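Local coordinates for protein alpha-L-rhamnosidase (Streptomyces avermitilis, PDB 3W5M) that hydrolyses terminal non-reducing alpha-L-rhamnose residues, releasing L-rhamnose from citrus flavonoids and from the arabinogalactan-protein gum arabic, at residues A[530-533]-A[537-540]; A[875-880]-A[885-890]; A[892-895]-A[899-902]. All coordinates share one frame; numbering follows the deposited sequence.

Overall arrangement
Along the chain the three contacts follow one another without overlap. Contact 1 is a two-stranded hairpin in the concanavalin-like domain. Contacts 2 and 3 both belong to the six-hairpin glycosidase domain, the (alpha/alpha)6-barrel that carries the active site. Contact 2 joins the loop after helix 867-875 to the end of helix 883-887, and contact 3 lies in the long loop between helices 883-887 and 923-929. Centre to centre, contacts 2 and 3 are about 9 Å apart, contacts 1 and 3 about 13 Å, and contacts 1 and 2 about 19 Å. Pro885 and Lys888 pack on Trp894. Contact 3 holds Glu895, the inferred proton acceptor, and the hairpin reaches this region from another domain.

Contact 1 (A[530-533]-A[537-540]); sequences VLNP and IYTA
Asn532 and Val530 both approach the Tyr538 ring obliquely from across the contact. Asn532 OD1 lies 3.3 Å from Tyr538 CD1, and the Asn532 amide plane stands almost upright to the ring, 88° away. Val530 CG2 reaches Tyr538 CD2, on the other side of the ring from CD1, at 3.6 Å. One face of the Tyr538 ring takes the backbone N of Ala540 over its centre, 4.0 Å above the plane. The Val530 and Tyr538 side chains run alongside each other and point the same way. CG of Tyr538 is anti to its backbone N (chi1 175°), and this carries the ring away from the 530-533 backbone.

The two segments form a short antiparallel beta hairpin within the concanavalin-like domain. Leu531 and Ile537 are a non-hydrogen-bonded pair, with their CA atoms 4.5 Å apart. One backbone bond crosses from Tyr538 N to Val530 O at 3.1 Å, nearly straight at the hydrogen (166°). Leu531 CD2 touches Ile537 CG2 at 3.9 Å. Both of these side chains continue onto Val500 and Tyr572 of the neighbouring sheet. Asn532 ND2 is hydrogen-bonded to Thr536 OG1 in the turn and also sits 3.2 Å from Ile537 O. Through Phe906, met by Tyr538 and Val530, and Pro909, touched by Tyr538, the hairpin packs against loops of the catalytic domain. The Tyr538 side chain is about 10 Å from that of rhamnose-binding Arg634.

Contact 2 (A[875-880]-A[885-890]); sequences HQRTFP and PIDKGS
This is a surface salt bridge between Arg877 and Asp887. It ties the loop after helix 867-875 to the last turn of helix 883-887 in the six-hairpin glycosidase domain. One carboxylate oxygen, Asp887 OD2, does the work. Arg877 NE donates to Asp887 OD2 at 2.9 Å, and the bond is close to straight, with an angle of 168° at the hydrogen. The oxygen sits at the edge of the guanidinium, in its plane. It is met on its syn side, slightly out of the carboxylate plane. A second, weak bond runs from Arg877 NH2 to Asp887 OD2 at 3.3 Å. The two flat groups are turned steeply against each other, their planes 83° apart, and both nitrogens turn to OD2 alone. Asp887 OD1 stays farther off, so this is not the side-on form in which both carboxylate oxygens meet two nitrogens. The Arg877 chain bends at chi3 (55°), which brings NE over to the acid.

A water adds a second link. It donates to Arg877 O at 2.6 Å and to Asp887 OD2 at 2.7 Å. OD2 therefore accepts from both NE and the water, besides the weak NH2 bond. These donors would probably favour the ionised carboxylate. On the loop side, Gln876 OE1 accepts from Thr878 N at 3.3 Å, and Gln876 NE2 bonds to Trp845 O. Thr878 OG1 is hydrogen-bonded to His846 NE2.

Just beyond Asp887 the helix stops. Ser890 N bonds to Pro885 O at 3.0 Å and Gly889 N to Ile886 O at 3.0 Å. Gly889, with its positive phi, is the C-prime residue of this Schellman motif.

Contact 3 (A[892-895]-A[899-902]); sequences TMWE and SIQP
Trp894 packs its side chain on Ser899 and Ile900 in the long loop of the (alpha/alpha)6-barrel that carries Glu895, the probable proton acceptor. From the root outwards, Trp894 CB comes first and lies 3.6 Å from Ser899 OG. Trp894 CG and CD2 follow, each near Ser899 CB. Trp894 CE3 touches the same Ser899 CB at 3.6 Å. Further out, Trp894 CZ3 reaches the Ile900 backbone N, also at 3.6 Å. At the far corner of the six-membered ring, Trp894 CH2 meets Ile900 CD1 at 3.6 Å, and Trp894 CZ2 lies 3.8 Å from that methyl. Ser899 CB and Ile900 N approach the ring obliquely. With CG anti to the carbonyl carbon (chi1 -56°), the six-membered ring is carried past Ser899 CB toward Ile900.

Phe914 stacks edge-to-face with the indole, and Pro885 also packs on it. An alanine here would remove the indole and is likely to open a gap between Ile900, Phe914 and Pro885, leaving the backbone next to Glu895 less firmly held. No hydrogen bond joins the two segments. Ser899 OG instead bonds to Asn912 OD1 and Arg896 N. Glu895 OE1 is gripped from beyond the segments by a salt bridge with Arg634 and by Ser913 N. Glu895 OE2 is hydrogen-bonded to O3 of a bound Tris molecule, probably from the crystallisation liquor.

Contact 1 (A[530-533]-A[537-540])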
loop_
_atom_site.group_PDB
_atom_site.type_symbol
_atom_site.label_atom_id
_atom_site.label_comp_id
_atom_site.label_asym_id
_atom_site.label_seq_id
_atom_site.Cartn_x
_atom_site.Cartn_y
_atom_site.Cartn_z
ATOM N N VAL A 530 -3.872 -0.902 -18.901
ATOM C CA VAL A 530 -4.070 -1.620 -20.181
ATOM C C VAL A 530 -4.482 -0.653 -21.292
ATOM O O VAL A 530 -4.776 0.530 -21.024
ATOM C CB VAL A 530 -5.134 -2.743 -20.044
ATOM C CG1 VAL A 530 -4.641 -3.828 -19.077
ATOM C CG2 VAL A 530 -6.461 -2.174 -19.576
ATOM N N LEU A 531 -4.504 -1.169 -22.529
ATOM C CA LEU A 531 -4.857 -0.397 -23.723
ATOM C C LEU A 531 -6.113 -0.939 -24.364
ATOM O O LEU A 531 -6.475 -2.112 -24.169
ATOM C CB LEU A 531 -3.729 -0.468 -24.755
ATOM C CG LEU A 531 -2.338 0.073 -24.427
ATOM C CD1 LEU A 531 -1.402 -0.129 -25.604
ATOM C CD2 LEU A 531 -2.371 1.538 -24.012
ATOM N N ASN A 532 -6.814 -0.084 -25.098
ATOM C CA ASN A 532 -7.896 -0.543 -25.978
ATOM C C ASN A 532 -7.277 -1.144 -27.241
ATOM O O ASN A 532 -6.104 -0.885 -27.532
ATOM C CB ASN A 532 -8.811 0.633 -26.360
ATOM C CG ASN A 532 -9.509 1.251 -25.174
ATOM O OD1 ASN A 532 -10.319 0.610 -24.496
ATOM N ND2 ASN A 532 -9.223 2.520 -24.930
ATOM N N PRO A 533 -8.061 -1.927 -28.030
ATOM C CA PRO A 533 -7.449 -2.495 -29.252
ATOM C C PRO A 533 -6.887 -1.450 -30.230
ATOM O O PRO A 533 -5.961 -1.758 -30.969
ATOM C CB PRO A 533 -8.585 -3.299 -29.891
ATOM C CG PRO A 533 -9.528 -3.596 -28.780
ATOM C CD PRO A 533 -9.438 -2.427 -27.819
ATOM N N ILE A 537 -5.209 4.497 -24.358
ATOM C CA ILE A 537 -5.317 3.993 -22.980
ATOM C C ILE A 537 -6.749 3.736 -22.532
ATOM O O ILE A 537 -7.696 4.439 -22.930
ATOM C CB ILE A 537 -4.584 4.879 -21.944
ATOM C CG1 ILE A 537 -5.222 6.279 -21.853
ATOM C CG2 ILE A 537 -3.097 4.920 -22.268
ATOM C CD1 ILE A 537 -4.877 7.050 -20.579
ATOM N N TYR A 538 -6.909 2.671 -21.747
ATOM C CA TYR A 538 -8.184 2.305 -21.179
ATOM C C TYR A 538 -8.134 2.639 -19.701
ATOM O O TYR A 538 -7.244 2.149 -18.998
ATOM C CB TYR A 538 -8.412 0.790 -21.342
ATOM C CG TYR A 538 -9.671 0.277 -20.665
ATOM C CD1 TYR A 538 -10.926 0.449 -21.247
ATOM C CD2 TYR A 538 -9.609 -0.389 -19.442
ATOM C CE1 TYR A 538 -12.088 -0.026 -20.631
ATOM C CE2 TYR A 538 -10.760 -0.877 -18.827
ATOM C CZ TYR A 538 -11.999 -0.697 -19.425
ATOM O OH TYR A 538 -13.144 -1.195 -18.815
ATOM N N THR A 539 -9.089 3.442 -19.236
ATOM C CA THR A 539 -9.084 3.916 -17.843
ATOM C C THR A 539 -10.414 3.678 -17.128
ATOM O O THR A 539 -10.543 4.009 -15.962
ATOM C CB THR A 539 -8.754 5.432 -17.725
ATOM O OG1 THR A 539 -9.643 6.178 -18.555
ATOM C CG2 THR A 539 -7.323 5.739 -18.110
ATOM N N ALA A 540 -11.405 3.100 -17.808
ATOM C CA ALA A 540 -12.724 2.903 -17.191
ATOM C C ALA A 540 -12.684 2.110 -15.869
ATOM O O ALA A 540 -13.489 2.354 -14.950
ATOM C CB ALA A 540 -13.677 2.249 -18.179
#

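Contact 2 (A[875-880]-A[885-890])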
loop_
_atom_site.group_PDB
_atom_site.type_symbol
_atom_site.label_atom_id
_atom_site.label_comp_id
_atom_site.label_asym_id
_atom_site.label_seq_id
_atom_site.Cartn_x
_atom_site.Cartn_y
_atom_site.Cartn_z
ATOM N N HIS A 875 0.831 -25.589 -15.569
ATOM C CA HIS A 875 1.328 -25.368 -16.935
ATOM C C HIS A 875 0.218 -25.056 -17.937
ATOM O O HIS A 875 0.502 -24.763 -19.106
ATOM C CB HIS A 875 2.101 -26.591 -17.429
ATOM C CG HIS A 875 3.428 -26.768 -16.776
ATOM N ND1 HIS A 875 4.393 -25.784 -16.776
ATOM C CD2 HIS A 875 3.957 -27.819 -16.111
ATOM C CE1 HIS A 875 5.459 -26.220 -16.127
ATOM N NE2 HIS A 875 5.221 -27.455 -15.724
ATOM N N GLN A 876 -1.023 -25.131 -17.473
ATOM C CA GLN A 876 -2.203 -24.847 -18.288
ATOM C C GLN A 876 -2.124 -23.442 -18.904
ATOM O O GLN A 876 -1.808 -22.472 -18.204
ATOM C CB GLN A 876 -3.445 -24.988 -17.414
ATOM C CG GLN A 876 -4.790 -24.758 -18.082
ATOM C CD GLN A 876 -5.075 -25.710 -19.245
ATOM O OE1 GLN A 876 -4.626 -25.481 -20.376
ATOM N NE2 GLN A 876 -5.847 -26.767 -18.976
ATOM N N ARG A 877 -2.390 -23.330 -20.206
ATOM C CA ARG A 877 -2.308 -22.028 -20.906
ATOM C C ARG A 877 -3.681 -21.474 -21.314
ATOM O O ARG A 877 -3.841 -20.276 -21.595
ATOM C CB ARG A 877 -1.374 -22.121 -22.110
ATOM C CG ARG A 877 0.106 -22.246 -21.749
ATOM C CD ARG A 877 0.967 -22.408 -22.993
ATOM N NE ARG A 877 0.739 -21.321 -23.942
ATOM C CZ ARG A 877 1.136 -21.319 -25.208
ATOM N NH1 ARG A 877 1.800 -22.357 -25.706
ATOM N NH2 ARG A 877 0.860 -20.278 -25.983
ATOM N N THR A 878 -4.691 -22.330 -21.351
ATOM C CA THR A 878 -6.005 -21.879 -21.784
ATOM C C THR A 878 -6.802 -21.428 -20.579
ATOM O O THR A 878 -6.471 -21.790 -19.457
ATOM C CB THR A 878 -6.761 -22.979 -22.577
ATOM O OG1 THR A 878 -6.843 -24.157 -21.769
ATOM C CG2 THR A 878 -6.020 -23.304 -23.874
ATOM N N PHE A 879 -7.845 -20.629 -20.802
ATOM C CA PHE A 879 -8.663 -20.060 -19.699
ATOM C C PHE A 879 -9.582 -21.073 -18.970
ATOM O O PHE A 879 -10.163 -21.936 -19.628
ATOM C CB PHE A 879 -9.514 -18.889 -20.221
ATOM C CG PHE A 879 -10.590 -18.443 -19.264
ATOM C CD1 PHE A 879 -11.852 -19.035 -19.279
ATOM C CD2 PHE A 879 -10.338 -17.443 -18.326
ATOM C CE1 PHE A 879 -12.836 -18.653 -18.368
ATOM C CE2 PHE A 879 -11.318 -17.066 -17.414
ATOM C CZ PHE A 879 -12.565 -17.661 -17.435
ATOM N N PRO A 880 -9.737 -20.964 -17.614
ATOM C CA PRO A 880 -8.987 -20.132 -16.636
ATOM C C PRO A 880 -7.689 -20.788 -16.178
ATOM O O PRO A 880 -7.614 -22.024 -16.048
ATOM C CB PRO A 880 -9.966 -20.005 -15.466
ATOM C CG PRO A 880 -10.782 -21.253 -15.532
ATOM C CD PRO A 880 -10.962 -21.522 -16.998
ATOM N N PRO A 885 -3.519 -15.369 -18.601
ATOM C CA PRO A 885 -3.176 -13.928 -18.555
ATOM C C PRO A 885 -1.774 -13.625 -19.024
ATOM O O PRO A 885 -1.568 -12.607 -19.687
ATOM C CB PRO A 885 -3.378 -13.552 -17.075
ATOM C CG PRO A 885 -4.356 -14.560 -16.573
ATOM C CD PRO A 885 -4.002 -15.846 -17.290
ATOM N N ILE A 886 -0.827 -14.519 -18.729
ATOM C CA ILE A 886 0.556 -14.374 -19.178
ATOM C C ILE A 886 0.661 -14.346 -20.707
ATOM O O ILE A 886 1.436 -13.542 -21.266
ATOM C CB ILE A 886 1.482 -15.434 -18.561
ATOM C CG1 ILE A 886 1.476 -15.259 -17.029
ATOM C CG2 ILE A 886 2.883 -15.315 -19.144
ATOM C CD1 ILE A 886 2.433 -16.157 -16.263
ATOM N N ASP A 887 -0.114 -15.207 -21.366
ATOM C CA ASP A 887 -0.164 -15.216 -22.838
ATOM C C ASP A 887 -0.766 -13.920 -23.413
ATOM O O ASP A 887 -0.441 -13.540 -24.546
ATOM C CB ASP A 887 -0.892 -16.464 -23.364
ATOM C CG ASP A 887 -0.046 -17.727 -23.247
ATOM O OD1 ASP A 887 1.187 -17.619 -23.056
ATOM O OD2 ASP A 887 -0.615 -18.845 -23.352
ATOM N N LYS A 888 -1.598 -13.241 -22.613
ATOM C CA LYS A 888 -2.154 -11.935 -22.976
ATOM C C LYS A 888 -1.268 -10.761 -22.556
ATOM O O LYS A 888 -1.729 -9.621 -22.539
ATOM C CB LYS A 888 -3.562 -11.739 -22.407
ATOM C CG LYS A 888 -4.545 -12.855 -22.720
ATOM C CD LYS A 888 -5.032 -12.807 -24.152
ATOM C CE LYS A 888 -6.476 -12.347 -24.229
ATOM N NZ LYS A 888 -7.426 -13.450 -23.946
ATOM N N GLY A 889 -0.012 -11.039 -22.212
ATOM C CA GLY A 889 0.960 -9.999 -21.890
ATOM C C GLY A 889 0.911 -9.475 -20.453
ATOM O O GLY A 889 1.501 -8.427 -20.170
ATOM N N SER A 890 0.232 -10.193 -19.545
ATOM C CA SER A 890 0.203 -9.777 -18.112
ATOM C C SER A 890 1.609 -9.649 -17.548
ATOM O O SER A 890 2.498 -10.428 -17.890
ATOM C CB SER A 890 -0.648 -10.723 -17.248
ATOM O OG SER A 890 0.014 -11.961 -17.042
HETATM O O HOH W 1 -3.261 -18.869 -23.726
#

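Contact 3 (A[892-895]-A[899-902])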
loop_
_atom_site.group_PDB
_atom_site.type_symbol
_atom_site.label_atom_id
_atom_site.label_comp_id
_atom_site.label_asym_id
_atom_site.label_seq_id
_atom_site.Cartn_x
_atom_site.Cartn_y
_atom_site.Cartn_z
ATOM N N THR A 892 1.583 -8.579 -14.067
ATOM C CA THR A 892 1.160 -8.625 -12.671
ATOM C C THR A 892 0.031 -9.637 -12.628
ATOM O O THR A 892 -0.314 -10.200 -13.673
ATOM C CB THR A 892 0.632 -7.277 -12.151
ATOM O OG1 THR A 892 -0.370 -6.748 -13.044
ATOM C CG2 THR A 892 1.760 -6.272 -11.977
ATOM N N MET A 893 -0.529 -9.886 -11.443
ATOM C CA MET A 893 -1.670 -10.789 -11.317
ATOM C C MET A 893 -2.932 -9.973 -11.406
ATOM O O MET A 893 -3.034 -8.885 -10.810
ATOM C CB MET A 893 -1.656 -11.585 -10.000
ATOM C CG MET A 893 -0.306 -12.209 -9.683
ATOM S SD MET A 893 0.422 -13.199 -10.983
ATOM C CE MET A 893 -0.762 -14.549 -10.861
ATOM N N TRP A 894 -3.915 -10.487 -12.142
ATOM C CA TRP A 894 -5.198 -9.774 -12.269
ATOM C C TRP A 894 -6.197 -10.100 -11.172
ATOM O O TRP A 894 -6.152 -11.202 -10.586
ATOM C CB TRP A 894 -5.856 -10.100 -13.621
ATOM C CG TRP A 894 -5.041 -9.820 -14.820
ATOM C CD1 TRP A 894 -3.946 -8.998 -14.928
ATOM C CD2 TRP A 894 -5.305 -10.319 -16.136
ATOM N NE1 TRP A 894 -3.502 -8.985 -16.242
ATOM C CE2 TRP A 894 -4.328 -9.780 -16.997
ATOM C CE3 TRP A 894 -6.279 -11.180 -16.664
ATOM C CZ2 TRP A 894 -4.280 -10.094 -18.375
ATOM C CZ3 TRP A 894 -6.245 -11.481 -18.039
ATOM C CH2 TRP A 894 -5.257 -10.928 -18.870
ATOM N N GLU A 895 -7.124 -9.177 -10.924
ATOM C CA GLU A 895 -8.197 -9.399 -9.980
ATOM C C GLU A 895 -9.067 -10.614 -10.355
ATOM O O GLU A 895 -9.549 -11.305 -9.454
ATOM C CB GLU A 895 -9.100 -8.179 -9.874
ATOM C CG GLU A 895 -10.115 -8.215 -8.733
ATOM C CD GLU A 895 -10.846 -6.887 -8.549
ATOM O OE1 GLU A 895 -10.833 -6.064 -9.503
ATOM O OE2 GLU A 895 -11.445 -6.667 -7.458
ATOM N N SER A 899 -10.011 -11.013 -16.424
ATOM C CA SER A 899 -10.025 -9.534 -16.476
ATOM C C SER A 899 -10.016 -9.018 -17.928
ATOM O O SER A 899 -10.702 -8.041 -18.241
ATOM C CB SER A 899 -8.899 -8.925 -15.630
ATOM O OG SER A 899 -9.232 -9.060 -14.257
ATOM N N ILE A 900 -9.238 -9.678 -18.790
ATOM C CA ILE A 900 -9.464 -9.656 -20.234
ATOM C C ILE A 900 -10.131 -10.992 -20.568
ATOM O O ILE A 900 -9.588 -12.054 -20.230
ATOM C CB ILE A 900 -8.173 -9.559 -21.063
ATOM C CG1 ILE A 900 -7.404 -8.261 -20.749
ATOM C CG2 ILE A 900 -8.515 -9.604 -22.555
ATOM C CD1 ILE A 900 -5.952 -8.252 -21.211
ATOM N N GLN A 901 -11.302 -10.944 -21.200
ATOM C CA GLN A 901 -12.057 -12.169 -21.515
ATOM C C GLN A 901 -11.574 -12.847 -22.797
ATOM O O GLN A 901 -10.890 -12.209 -23.611
ATOM C CB GLN A 901 -13.540 -11.864 -21.630
ATOM C CG GLN A 901 -14.042 -10.945 -20.549
ATOM C CD GLN A 901 -15.507 -11.141 -20.286
ATOM O OE1 GLN A 901 -16.299 -10.216 -20.436
ATOM N NE2 GLN A 901 -15.883 -12.354 -19.901
ATOM N N PRO A 902 -11.920 -14.145 -22.979
ATOM C CA PRO A 902 -11.433 -14.917 -24.129
ATOM C C PRO A 902 -11.842 -14.330 -25.487
ATOM O O PRO A 902 -11.138 -14.546 -26.470
ATOM C CB PRO A 902 -12.054 -16.307 -23.921
ATOM C CG PRO A 902 -12.346 -16.377 -22.466
ATOM C CD PRO A 902 -12.745 -14.980 -22.083
#